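PDB 1Y5H: hypoxic response protein 1 from Mycobacterium tuberculosis, which is a secreted, dimeric CBS-domain protein of the hypoxic response whose molecular function is unknown and which does not seem to bind AMP. Local coordinates for residues I84-A89 against P109-H114. Sequence-based numbering, arbitrary orientation.
Sequences IYYVDA and PVISEH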
loop_
_atom_site.group_PDB
_atom_site.type_symbol
_atom_site.label_atom_id
_atom_site.label_comp_id
_atom_site.label_asym_id
_atom_site.label_seq_id
_atom_site.Cartn_x
_atom_site.Cartn_y
_atom_site.Cartn_z
ATOM N N ILE A 84 14.352 -5.962 7.692
ATOM C CA ILE A 84 15.663 -5.996 7.069
ATOM C C ILE A 84 15.900 -7.245 6.227
ATOM O O ILE A 84 16.061 -8.359 6.731
ATOM C CB ILE A 84 16.807 -5.845 8.102
ATOM C CG1 ILE A 84 18.148 -5.752 7.361
ATOM C CG2 ILE A 84 16.794 -7.005 9.080
ATOM C CD1 ILE A 84 19.333 -5.402 8.244
ATOM N N TYR A 85 15.890 -7.038 4.921
ATOM C CA TYR A 85 16.139 -8.104 3.970
ATOM C C TYR A 85 16.894 -7.454 2.832
ATOM O O TYR A 85 16.752 -6.255 2.591
ATOM C CB TYR A 85 14.823 -8.733 3.485
ATOM C CG TYR A 85 13.742 -7.746 3.093
ATOM C CD1 TYR A 85 13.685 -7.211 1.806
ATOM C CD2 TYR A 85 12.778 -7.337 4.018
ATOM C CE1 TYR A 85 12.698 -6.296 1.452
ATOM C CE2 TYR A 85 11.790 -6.423 3.672
ATOM C CZ TYR A 85 11.756 -5.907 2.391
ATOM O OH TYR A 85 10.788 -4.987 2.059
ATOM N N TYR A 86 17.713 -8.241 2.148
ATOM C CA TYR A 86 18.506 -7.733 1.041
ATOM C C TYR A 86 19.220 -8.889 0.380
ATOM O O TYR A 86 19.171 -10.014 0.867
ATOM C CB TYR A 86 19.551 -6.728 1.544
ATOM C CG TYR A 86 20.522 -7.263 2.589
ATOM C CD1 TYR A 86 21.609 -8.076 2.233
ATOM C CD2 TYR A 86 20.363 -6.935 3.931
ATOM C CE1 TYR A 86 22.512 -8.539 3.204
ATOM C CE2 TYR A 86 21.252 -7.391 4.901
ATOM C CZ TYR A 86 22.321 -8.187 4.534
ATOM O OH TYR A 86 23.197 -8.604 5.508
ATOM N N VAL A 87 19.866 -8.598 -0.741
ATOM C CA VAL A 87 20.650 -9.592 -1.448
ATOM C C VAL A 87 21.988 -8.961 -1.785
ATOM O O VAL A 87 22.103 -7.737 -1.913
ATOM C CB VAL A 87 19.977 -10.070 -2.761
ATOM C CG1 VAL A 87 18.674 -10.778 -2.446
ATOM C CG2 VAL A 87 19.745 -8.893 -3.704
ATOM N N ASP A 88 23.002 -9.807 -1.909
ATOM C CA ASP A 88 24.340 -9.359 -2.255
ATOM C C ASP A 88 24.341 -9.031 -3.745
ATOM O O ASP A 88 23.535 -9.568 -4.506
ATOM C CB ASP A 88 25.348 -10.470 -1.959
ATOM C CG ASP A 88 26.738 -10.143 -2.457
ATOM O OD1 ASP A 88 27.319 -9.139 -1.993
ATOM O OD2 ASP A 88 27.249 -10.891 -3.318
ATOM N N ALA A 89 25.242 -8.148 -4.158
ATOM C CA ALA A 89 25.326 -7.746 -5.556
ATOM C C ALA A 89 25.558 -8.929 -6.499
ATOM O O ALA A 89 25.218 -8.863 -7.679
ATOM C CB ALA A 89 26.428 -6.715 -5.732
ATOM N N PRO A 109 16.535 -4.586 -1.667
ATOM C CA PRO A 109 17.744 -3.759 -1.738
ATOM C C PRO A 109 18.937 -4.638 -2.097
ATOM O O PRO A 109 18.981 -5.813 -1.737
ATOM C CB PRO A 109 17.889 -3.200 -0.317
ATOM C CG PRO A 109 16.567 -3.443 0.338
ATOM C CD PRO A 109 16.057 -4.706 -0.283
ATOM N N VAL A 110 19.894 -4.069 -2.817
ATOM C CA VAL A 110 21.101 -4.799 -3.187
ATOM C C VAL A 110 22.252 -4.166 -2.412
ATOM O O VAL A 110 22.417 -2.940 -2.416
ATOM C CB VAL A 110 21.361 -4.711 -4.700
ATOM C CG1 VAL A 110 22.603 -5.508 -5.063
ATOM C CG2 VAL A 110 20.154 -5.239 -5.454
ATOM N N ILE A 111 23.032 -5.004 -1.733
ATOM C CA ILE A 111 24.146 -4.543 -0.916
ATOM C C ILE A 111 25.501 -4.997 -1.441
ATOM O O ILE A 111 25.631 -6.081 -2.011
ATOM C CB ILE A 111 23.998 -5.058 0.543
ATOM C CG1 ILE A 111 22.679 -4.560 1.144
ATOM C CG2 ILE A 111 25.174 -4.603 1.391
ATOM C CD1 ILE A 111 22.570 -3.056 1.227
ATOM N N SER A 112 26.502 -4.148 -1.243
ATOM C CA SER A 112 27.866 -4.442 -1.656
ATOM C C SER A 112 28.764 -3.712 -0.672
ATOM O O SER A 112 28.758 -2.483 -0.615
ATOM C CB SER A 112 28.125 -3.938 -3.076
ATOM O OG SER A 112 29.409 -4.335 -3.527
ATOM N N GLU A 113 29.517 -4.474 0.114
ATOM C CA GLU A 113 30.413 -3.896 1.108
ATOM C C GLU A 113 29.612 -3.147 2.172
ATOM O O GLU A 113 30.022 -2.084 2.643
ATOM C CB GLU A 113 31.410 -2.954 0.433
ATOM N N HIS A 114 28.463 -3.713 2.539
ATOM C CA HIS A 114 27.583 -3.135 3.553
ATOM C C HIS A 114 26.851 -1.871 3.100
ATOM O O HIS A 114 26.106 -1.272 3.880
ATOM C CB HIS A 114 28.374 -2.823 4.828
ATOM C CG HIS A 114 29.081 -4.007 5.410
ATOM N ND1 HIS A 114 28.412 -5.113 5.888
ATOM C CD2 HIS A 114 30.399 -4.255 5.592
ATOM C CE1 HIS A 114 29.289 -5.993 6.341
ATOM N NE2 HIS A 114 30.502 -5.496 6.172
HETATM O O HOH W 1 29.480 -7.672 -3.198
#
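Residues 87-88 form a short edge strand that runs parallel to strand 107-112. V87 is gripped at both backbone polar atoms. Its N donates to P109 O at 3.1 Å, and its O accepts from I111 N at 2.9 Å. Both bonds lie nearly along the C=O axis of the acceptor. A weak third bond, bent to 131° at the hydrogen, runs from A89 N to I111 O at 3.0 Å. V110 CA-H also points at V87 O, so this carbonyl has two contacts from the same strand.

Side chains pack on both faces of the pair. On one, V87 CG2 meets V110 CG2 obliquely at 4.1 Å. V110 CG1, anti to its backbone N (chi1 -179°), reaches forward to A89 CA at 3.6 Å. On the other, I111 CG1 touches Y86 CG at 3.7 Å. Y86 takes the crowded chi1 position (58°), with its CG between N and the carbonyl carbon. P109 crosses Y85 at about a right angle, its CD 4.0 Å from Y85 CD1. At the far end, D88 OD1 accepts from a water that reaches S112 OG only weakly. D88 OD2 accepts from N90 N.

Farther out, the Y85 ring stacks on H103, a zinc ligand by similarity. The two strands and helix 93-103 make a beta-alpha-beta unit of the second CBS repeat. Strand 115-121 continues the sheet beyond 107-112. Helix 10-13 packs on V87, A89 and V110, while strand 51-56 of the other sheet touches Y85, P109 and I111.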